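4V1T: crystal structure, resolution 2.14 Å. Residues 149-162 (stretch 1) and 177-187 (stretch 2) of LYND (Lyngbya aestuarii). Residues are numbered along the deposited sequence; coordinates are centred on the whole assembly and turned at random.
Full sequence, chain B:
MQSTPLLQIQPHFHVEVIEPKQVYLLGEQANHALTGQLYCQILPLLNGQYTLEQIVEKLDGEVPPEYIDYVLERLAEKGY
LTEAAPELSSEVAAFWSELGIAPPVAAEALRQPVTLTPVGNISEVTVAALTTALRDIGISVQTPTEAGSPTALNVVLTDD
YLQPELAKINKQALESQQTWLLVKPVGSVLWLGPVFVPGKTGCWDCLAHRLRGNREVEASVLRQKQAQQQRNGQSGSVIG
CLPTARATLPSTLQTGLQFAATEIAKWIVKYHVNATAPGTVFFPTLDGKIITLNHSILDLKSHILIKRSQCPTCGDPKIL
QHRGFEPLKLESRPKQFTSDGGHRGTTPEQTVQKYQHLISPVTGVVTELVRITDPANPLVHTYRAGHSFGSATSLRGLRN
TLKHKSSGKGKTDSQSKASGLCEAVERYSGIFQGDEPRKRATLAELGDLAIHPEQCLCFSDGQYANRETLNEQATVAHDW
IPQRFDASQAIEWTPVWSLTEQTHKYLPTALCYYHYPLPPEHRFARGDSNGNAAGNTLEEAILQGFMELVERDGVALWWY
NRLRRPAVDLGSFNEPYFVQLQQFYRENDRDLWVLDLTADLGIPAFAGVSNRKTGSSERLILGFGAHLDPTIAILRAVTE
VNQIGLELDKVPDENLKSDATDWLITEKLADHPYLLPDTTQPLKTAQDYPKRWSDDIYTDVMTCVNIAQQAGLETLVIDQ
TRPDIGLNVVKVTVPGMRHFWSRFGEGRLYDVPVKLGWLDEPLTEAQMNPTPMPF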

ATOM      1  N   SER B 149       2.731  45.965  -0.785  1.00 75.91           N
ATOM      2  CA  SER B 149       1.318  45.588  -0.874  1.00 63.62           C
ATOM      3  C   SER B 149       1.171  44.079  -1.086  1.00 61.90           C
ATOM      4  O   SER B 149       2.056  43.446  -1.644  1.00 56.28           O
ATOM      5  CB  SER B 149       0.614  46.350  -2.002  1.00 61.83           C
ATOM      6  OG  SER B 149       1.164  46.024  -3.261  1.00 62.86           O
ATOM      7  N   PRO B 150       0.041  43.501  -0.659  1.00 71.69           N
ATOM      8  CA  PRO B 150      -0.114  42.041  -0.695  1.00 68.34           C
ATOM      9  C   PRO B 150      -0.136  41.447  -2.100  1.00 58.83           C
ATOM     10  O   PRO B 150      -0.500  42.135  -3.051  1.00 54.22           O
ATOM     11  CB  PRO B 150      -1.479  41.816  -0.019  1.00 65.62           C
ATOM     12  CG  PRO B 150      -1.826  43.112   0.646  1.00 71.26           C
ATOM     13  CD  PRO B 150      -1.180  44.168  -0.179  1.00 77.75           C
ATOM     14  N   THR B 151       0.247  40.178  -2.217  1.00 47.46           N
ATOM     15  CA  THR B 151       0.084  39.433  -3.462  1.00 43.39           C
ATOM     16  C   THR B 151      -0.627  38.122  -3.184  1.00 41.77           C
ATOM     17  O   THR B 151      -0.818  37.745  -2.037  1.00 49.62           O
ATOM     18  CB  THR B 151       1.434  39.154  -4.158  1.00 56.97           C
ATOM     19  OG1 THR B 151       2.242  38.294  -3.343  1.00 57.13           O
ATOM     20  CG2 THR B 151       2.173  40.464  -4.419  1.00 62.36           C
ATOM     21  N   ALA B 152      -1.012  37.424  -4.243  1.00 45.17           N
ATOM     22  CA  ALA B 152      -1.710  36.165  -4.102  1.00 48.35           C
ATOM     23  C   ALA B 152      -0.785  35.038  -3.668  1.00 56.70           C
ATOM     24  O   ALA B 152      -1.243  34.032  -3.134  1.00 58.42           O
ATOM     25  CB  ALA B 152      -2.382  35.805  -5.410  1.00 51.60           C
ATOM     26  N   LEU B 153       0.513  35.190  -3.904  1.00 44.94           N
ATOM     27  CA  LEU B 153       1.469  34.162  -3.509  1.00 41.38           C
ATOM     28  C   LEU B 153       2.904  34.659  -3.496  1.00 38.87           C
ATOM     29  O   LEU B 153       3.381  35.237  -4.471  1.00 42.73           O
ATOM     30  CB  LEU B 153       1.363  32.966  -4.442  1.00 48.06           C
ATOM     31  CG  LEU B 153       2.188  31.745  -4.051  1.00 41.77           C
ATOM     32  CD1 LEU B 153       1.589  31.071  -2.826  1.00 37.44           C
ATOM     33  CD2 LEU B 153       2.278  30.781  -5.210  1.00 40.89           C
ATOM     34  N   ASN B 154       3.589  34.435  -2.380  1.00 41.51           N
ATOM     35  CA  ASN B 154       5.034  34.648  -2.310  1.00 46.04           C
ATOM     36  C   ASN B 154       5.731  33.299  -2.415  1.00 42.31           C
ATOM     37  O   ASN B 154       5.465  32.398  -1.626  1.00 41.81           O
ATOM     38  CB  ASN B 154       5.418  35.362  -1.011  1.00 44.08           C
ATOM     39  CG  ASN B 154       6.904  35.680  -0.928  1.00 56.78           C
ATOM     40  OD1 ASN B 154       7.549  35.998  -1.929  1.00 50.21           O
ATOM     41  ND2 ASN B 154       7.455  35.584   0.271  1.00 53.33           N
ATOM     42  N   VAL B 155       6.607  33.154  -3.401  1.00 43.51           N
ATOM     43  CA  VAL B 155       7.352  31.919  -3.593  1.00 39.20           C
ATOM     44  C   VAL B 155       8.760  32.053  -3.022  1.00 41.81           C
ATOM     45  O   VAL B 155       9.520  32.934  -3.425  1.00 42.51           O
ATOM     46  CB  VAL B 155       7.438  31.553  -5.075  1.00 38.30           C
ATOM     47  CG1 VAL B 155       8.099  30.207  -5.256  1.00 36.45           C
ATOM     48  CG2 VAL B 155       6.054  31.536  -5.691  1.00 43.35           C
ATOM     49  N   VAL B 156       9.102  31.164  -2.090  1.00 41.01           N
ATOM     50  CA  VAL B 156      10.396  31.202  -1.422  1.00 45.77           C
ATOM     51  C   VAL B 156      11.267  30.033  -1.875  1.00 41.89           C
ATOM     52  O   VAL B 156      10.916  28.877  -1.663  1.00 44.28           O
ATOM     53  CB  VAL B 156      10.235  31.163   0.110  1.00 41.93           C
ATOM     54  CG1 VAL B 156      11.598  31.259   0.796  1.00 47.13           C
ATOM     55  CG2 VAL B 156       9.341  32.293   0.576  1.00 43.01           C
ATOM     56  N   LEU B 157      12.403  30.348  -2.500  1.00 45.51           N
ATOM     57  CA  LEU B 157      13.341  29.327  -2.952  1.00 45.20           C
ATOM     58  C   LEU B 157      14.442  29.175  -1.910  1.00 52.23           C
ATOM     59  O   LEU B 157      15.115  30.150  -1.581  1.00 48.00           O
ATOM     60  CB  LEU B 157      13.959  29.688  -4.300  1.00 58.85           C
ATOM     61  CG  LEU B 157      13.103  30.419  -5.327  1.00 56.49           C
ATOM     62  CD1 LEU B 157      13.860  30.511  -6.639  1.00 52.19           C
ATOM     63  CD2 LEU B 157      11.775  29.731  -5.553  1.00 69.54           C
ATOM     64  N   THR B 158      14.616  27.960  -1.394  1.00 42.77           N
ATOM     65  CA  THR B 158      15.601  27.699  -0.356  1.00 49.99           C
ATOM     66  C   THR B 158      16.499  26.555  -0.774  1.00 52.09           C
ATOM     67  O   THR B 158      16.166  25.811  -1.699  1.00 50.73           O
ATOM     68  CB  THR B 158      14.940  27.359   0.995  1.00 50.70           C
ATOM     69  OG1 THR B 158      15.940  27.324   2.027  1.00 48.36           O
ATOM     70  CG2 THR B 158      14.207  26.013   0.932  1.00 45.13           C
ATOM     71  N   ASP B 159      17.643  26.436  -0.097  1.00 42.27           N
ATOM     72  CA  ASP B 159      18.531  25.284  -0.259  1.00 48.13           C
ATOM     73  C   ASP B 159      18.294  24.283   0.869  1.00 50.76           C
ATOM     74  O   ASP B 159      18.741  23.140   0.798  1.00 48.11           O
ATOM     75  CB  ASP B 159      20.003  25.721  -0.291  1.00 61.43           C
ATOM     76  CG  ASP B 159      20.409  26.532   0.935  1.00 65.61           C
ATOM     77  OD1 ASP B 159      19.539  27.149   1.574  1.00 71.59           O
ATOM     78  OD2 ASP B 159      21.611  26.555   1.262  1.00 77.54           O
ATOM     79  N   ASP B 160      17.586  24.721   1.907  1.00 51.02           N
ATOM     80  CA  ASP B 160      17.236  23.844   3.017  1.00 56.64           C
ATOM     81  C   ASP B 160      15.969  24.351   3.680  1.00 49.83           C
ATOM     82  O   ASP B 160      15.782  25.564   3.812  1.00 51.15           O
ATOM     83  CB  ASP B 160      18.387  23.763   4.030  1.00 59.47           C
ATOM     84  CG  ASP B 160      18.255  22.578   4.963  1.00 62.57           C
ATOM     85  OD1 ASP B 160      18.745  21.483   4.614  1.00 70.28           O
ATOM     86  OD2 ASP B 160      17.661  22.743   6.047  1.00 52.98           O
ATOM     87  N   TYR B 161      15.111  23.427   4.109  1.00 49.24           N
ATOM     88  CA  TYR B 161      13.831  23.795   4.712  1.00 49.39           C
ATOM     89  C   TYR B 161      13.935  24.217   6.182  1.00 47.77           C
ATOM     90  O   TYR B 161      12.940  24.613   6.777  1.00 43.76           O
ATOM     91  CB  TYR B 161      12.835  22.653   4.569  1.00 46.58           C
ATOM     92  CG  TYR B 161      12.047  22.700   3.270  1.00 47.18           C
ATOM     93  CD1 TYR B 161      12.664  23.003   2.065  1.00 36.69           C
ATOM     94  CD2 TYR B 161      10.686  22.439   3.253  1.00 34.71           C
ATOM     95  CE1 TYR B 161      11.941  23.043   0.877  1.00 42.49           C
ATOM     96  CE2 TYR B 161       9.956  22.484   2.079  1.00 40.99           C
ATOM     97  CZ  TYR B 161      10.587  22.783   0.896  1.00 45.32           C
ATOM     98  OH  TYR B 161       9.860  22.815  -0.270  1.00 39.19           O
ATOM     99  N   LEU B 162      15.131  24.140   6.755  1.00 48.50           N
ATOM    100  CA  LEU B 162      15.357  24.597   8.127  1.00 57.71           C
ATOM    101  C   LEU B 162      16.234  25.843   8.168  1.00 60.82           C
ATOM    102  O   LEU B 162      16.808  26.175   9.204  1.00 65.26           O
ATOM    103  CB  LEU B 162      15.986  23.480   8.977  1.00 64.56           C
ATOM    104  CG  LEU B 162      15.066  22.315   9.375  1.00 61.64           C
ATOM    105  CD1 LEU B 162      15.857  21.289  10.177  1.00 58.36           C
ATOM    106  CD2 LEU B 162      13.869  22.801  10.179  1.00 67.15           C
ATOM    107  N   GLN B 177      -1.122  37.750   6.964  1.00 62.87           N
ATOM    108  CA  GLN B 177      -2.023  36.802   6.314  1.00 59.18           C
ATOM    109  C   GLN B 177      -1.608  36.576   4.857  1.00 55.53           C
ATOM    110  O   GLN B 177      -2.442  36.482   3.959  1.00 49.70           O
ATOM    111  CB  GLN B 177      -3.480  37.269   6.423  1.00 65.04           C
ATOM    112  CG  GLN B 177      -4.159  36.779   7.697  1.00 76.60           C
ATOM    113  CD  GLN B 177      -5.440  37.529   8.023  1.00 78.52           C
ATOM    114  OE1 GLN B 177      -5.759  37.748   9.191  1.00 97.19           O
ATOM    115  NE2 GLN B 177      -6.184  37.919   6.996  1.00 65.97           N
ATOM    116  N   GLN B 178      -0.299  36.476   4.646  1.00 46.36           N
ATOM    117  CA  GLN B 178       0.274  36.231   3.324  1.00 51.04           C
ATOM    118  C   GLN B 178       0.411  34.737   3.064  1.00 47.41           C
ATOM    119  O   GLN B 178       1.006  34.010   3.857  1.00 49.83           O
ATOM    120  CB  GLN B 178       1.642  36.919   3.205  1.00 56.93           C
ATOM    121  CG  GLN B 178       2.393  36.659   1.904  1.00 53.78           C
ATOM    122  CD  GLN B 178       1.774  37.352   0.711  1.00 52.31           C
ATOM    123  OE1 GLN B 178       1.585  38.560   0.715  1.00 65.93           O
ATOM    124  NE2 GLN B 178       1.457  36.583  -0.325  1.00 51.45           N
ATOM    125  N   THR B 179      -0.142  34.281   1.949  1.00 46.48           N
ATOM    126  CA  THR B 179       0.025  32.907   1.530  1.00 43.75           C
ATOM    127  C   THR B 179       1.351  32.795   0.768  1.00 41.03           C
ATOM    128  O   THR B 179       1.649  33.618  -0.089  1.00 35.64           O
ATOM    129  CB  THR B 179      -1.144  32.437   0.643  1.00 42.12           C
ATOM    130  OG1 THR B 179      -2.337  32.364   1.424  1.00 42.22           O
ATOM    131  CG2 THR B 179      -0.869  31.070   0.048  1.00 39.22           C
ATOM    132  N   TRP B 180       2.144  31.779   1.083  1.00 40.00           N
ATOM    133  CA  TRP B 180       3.439  31.627   0.448  1.00 39.20           C
ATOM    134  C   TRP B 180       3.777  30.167   0.184  1.00 43.34           C
ATOM    135  O   TRP B 180       3.207  29.268   0.805  1.00 34.65           O
ATOM    136  CB  TRP B 180       4.533  32.283   1.293  1.00 40.01           C
ATOM    137  CG  TRP B 180       4.617  31.798   2.720  1.00 45.87           C
ATOM    138  CD1 TRP B 180       3.668  31.945   3.690  1.00 43.80           C
ATOM    139  CD2 TRP B 180       5.728  31.132   3.345  1.00 42.60           C
ATOM    140  NE1 TRP B 180       4.108  31.390   4.871  1.00 40.62           N
ATOM    141  CE2 TRP B 180       5.369  30.890   4.685  1.00 43.34           C
ATOM    142  CE3 TRP B 180       6.987  30.708   2.897  1.00 47.35           C
ATOM    143  CZ2 TRP B 180       6.219  30.242   5.582  1.00 52.21           C
ATOM    144  CZ3 TRP B 180       7.831  30.062   3.790  1.00 48.57           C
ATOM    145  CH2 TRP B 180       7.443  29.839   5.116  1.00 50.91           C
ATOM    146  N   LEU B 181       4.711  29.956  -0.746  1.00 41.42           N
ATOM    147  CA  LEU B 181       5.135  28.629  -1.171  1.00 49.42           C
ATOM    148  C   LEU B 181       6.630  28.427  -0.921  1.00 52.68           C
ATOM    149  O   LEU B 181       7.431  29.339  -1.121  1.00 39.00           O
ATOM    150  CB  LEU B 181       4.830  28.426  -2.658  1.00 50.18           C
ATOM    151  CG  LEU B 181       5.516  27.246  -3.361  1.00 40.84           C
ATOM    152  CD1 LEU B 181       5.009  25.927  -2.829  1.00 41.93           C
ATOM    153  CD2 LEU B 181       5.297  27.312  -4.860  1.00 40.92           C
ATOM    154  N   LEU B 182       6.997  27.227  -0.480  1.00 37.63           N
ATOM    155  CA  LEU B 182       8.391  26.866  -0.307  1.00 45.24           C
ATOM    156  C   LEU B 182       8.803  25.890  -1.392  1.00 49.83           C
ATOM    157  O   LEU B 182       8.036  25.013  -1.778  1.00 40.82           O
ATOM    158  CB  LEU B 182       8.638  26.242   1.067  1.00 43.26           C
ATOM    159  CG  LEU B 182       9.476  27.005   2.089  1.00 55.94           C
ATOM    160  CD1 LEU B 182       9.692  26.120   3.308  1.00 65.77           C
ATOM    161  CD2 LEU B 182      10.805  27.478   1.526  1.00 65.02           C
ATOM    162  N   VAL B 183      10.022  26.052  -1.880  1.00 45.64           N
ATOM    163  CA  VAL B 183      10.580  25.130  -2.852  1.00 45.93           C
ATOM    164  C   VAL B 183      12.097  25.066  -2.713  1.00 45.16           C
ATOM    165  O   VAL B 183      12.744  26.045  -2.342  1.00 44.17           O
ATOM    166  CB  VAL B 183      10.210  25.531  -4.293  1.00 38.12           C
ATOM    167  CG1 VAL B 183      10.808  26.859  -4.651  1.00 46.60           C
ATOM    168  CG2 VAL B 183      10.669  24.472  -5.280  1.00 43.01           C
ATOM    169  N   LYS B 184      12.642  23.893  -3.006  1.00 41.82           N
ATOM    170  CA  LYS B 184      14.073  23.647  -2.977  1.00 42.65           C
ATOM    171  C   LYS B 184      14.427  22.904  -4.255  1.00 40.48           C
ATOM    172  O   LYS B 184      14.311  21.693  -4.314  1.00 40.56           O
ATOM    173  CB  LYS B 184      14.454  22.835  -1.735  1.00 41.31           C
ATOM    174  CG  LYS B 184      15.893  22.286  -1.689  1.00 42.13           C
ATOM    175  CD  LYS B 184      16.039  21.315  -0.514  1.00 59.90           C
ATOM    176  CE  LYS B 184      17.225  20.387  -0.652  1.00 74.44           C
ATOM    177  NZ  LYS B 184      17.105  19.499  -1.837  1.00 75.39           N
ATOM    178  N   PRO B 185      14.828  23.643  -5.296  1.00 41.32           N
ATOM    179  CA  PRO B 185      15.076  23.034  -6.596  1.00 49.86           C
ATOM    180  C   PRO B 185      16.523  22.588  -6.772  1.00 42.35           C
ATOM    181  O   PRO B 185      16.859  22.008  -7.793  1.00 49.64           O
ATOM    182  CB  PRO B 185      14.739  24.168  -7.558  1.00 49.01           C
ATOM    183  CG  PRO B 185      15.196  25.399  -6.820  1.00 38.86           C
ATOM    184  CD  PRO B 185      14.936  25.114  -5.356  1.00 39.96           C
ATOM    185  N   VAL B 186      17.361  22.868  -5.780  1.00 45.75           N
ATOM    186  CA  VAL B 186      18.742  22.408  -5.774  1.00 46.25           C
ATOM    187  C   VAL B 186      18.853  21.124  -4.967  1.00 46.06           C
ATOM    188  O   VAL B 186      18.013  20.839  -4.116  1.00 54.89           O
ATOM    189  CB  VAL B 186      19.709  23.472  -5.185  1.00 58.06           C
ATOM    190  CG1 VAL B 186      19.659  24.743  -6.010  1.00 49.21           C
ATOM    191  CG2 VAL B 186      19.379  23.767  -3.730  1.00 54.07           C
ATOM    192  N   GLY B 187      19.911  20.364  -5.222  1.00 53.20           N
ATOM    193  CA  GLY B 187      20.134  19.111  -4.527  1.00 61.64           C
ATOM    194  C   GLY B 187      19.553  17.964  -5.317  1.00 54.41           C
ATOM    195  O   GLY B 187      18.816  18.172  -6.284  1.00 53.04           O
TER
HETATM  196  O   HOH W   1      -1.862  35.876   0.204  1.00 46.55           O

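The most unusual feature of this contact lies just before the paired strands begin, where a side chain does the work of a backbone. Gln-178 NE2 donates two hydrogen bonds, one across the gap to Thr-151 O (3.1 Å) and one within its own stretch, from Gln-178 NE2 to Thr-179 O (3.0 Å). A glutamine suits this place because its primary amide carries two N-H groups on a chain long enough for its end to come near the other stretch, although CA-to-CB points sideways, here with chi1 t and chi2 p. A water reinforces the same corner, donating to Thr-151 O (3.1 Å) and accepting from Thr-179 N (2.9 Å).

Beyond this point the backbones pair directly as parallel strands, with Asn-154 beside Trp-180 and Leu-157 beside Val-183, and with axes inclined by 20°. The bonds follow the pattern of a parallel ladder, in which alternate residues of one strand reach two residues of the other. Asn-154 N donates to Thr-179 O (3.1 Å), while Asn-154 O accepts from Leu-181 N (2.7 Å). Val-156 repeats the arrangement: Val-156 N to Leu-181 O is 2.7 Å, and Val-183 N to Val-156 O is 3.0 Å. The ladder closes with Thr-158 N donating to Val-183 O at 2.8 Å. Between these rungs, CA-H...O contacts such as Leu-157 CA to Val-183 O (3.4 Å) add close packing.

Side chains alternate between the faces. Val-155, Leu-157, Leu-181 and Val-183 share one, all buried and aliphatic, so that close packing costs no unsatisfied polar group. Leu-157 CD2 comes within 3.2 Å of Val-183 CG1, a tight contact, and Val-155 CG1 lies 4.0 Å from Leu-181 CD2. On the face bearing Asn-154, Val-156, Trp-180 and Leu-182, Val-156 touches two neighbours: its CG2 is 3.7 Å from Trp-180 CE3, and its CG1 is 3.9 Å from Leu-182 CD2. The branched CB of valine puts both methyls close to the backbone, so that each methyl meets a different neighbour.

Past the strand, Tyr-161 turns its ring back on the second stretch. Leu-182 CD1 sits over one ring face, 4.0 Å from the centroid of the Tyr-161 ring in a CH-pi contact, while Lys-184 CB approaches the ring edge, 3.6 Å from Tyr-161 CE1. The aromatic ring thus offers a broad apolar surface, and its hydroxyl is hydrogen-bonded elsewhere in the structure. Lys-184 likewise lends its aliphatic chain to the contact, while its amine donates from Lys-184 NZ to Val-186 O (2.8 Å) and is also bonded just outside the stretches.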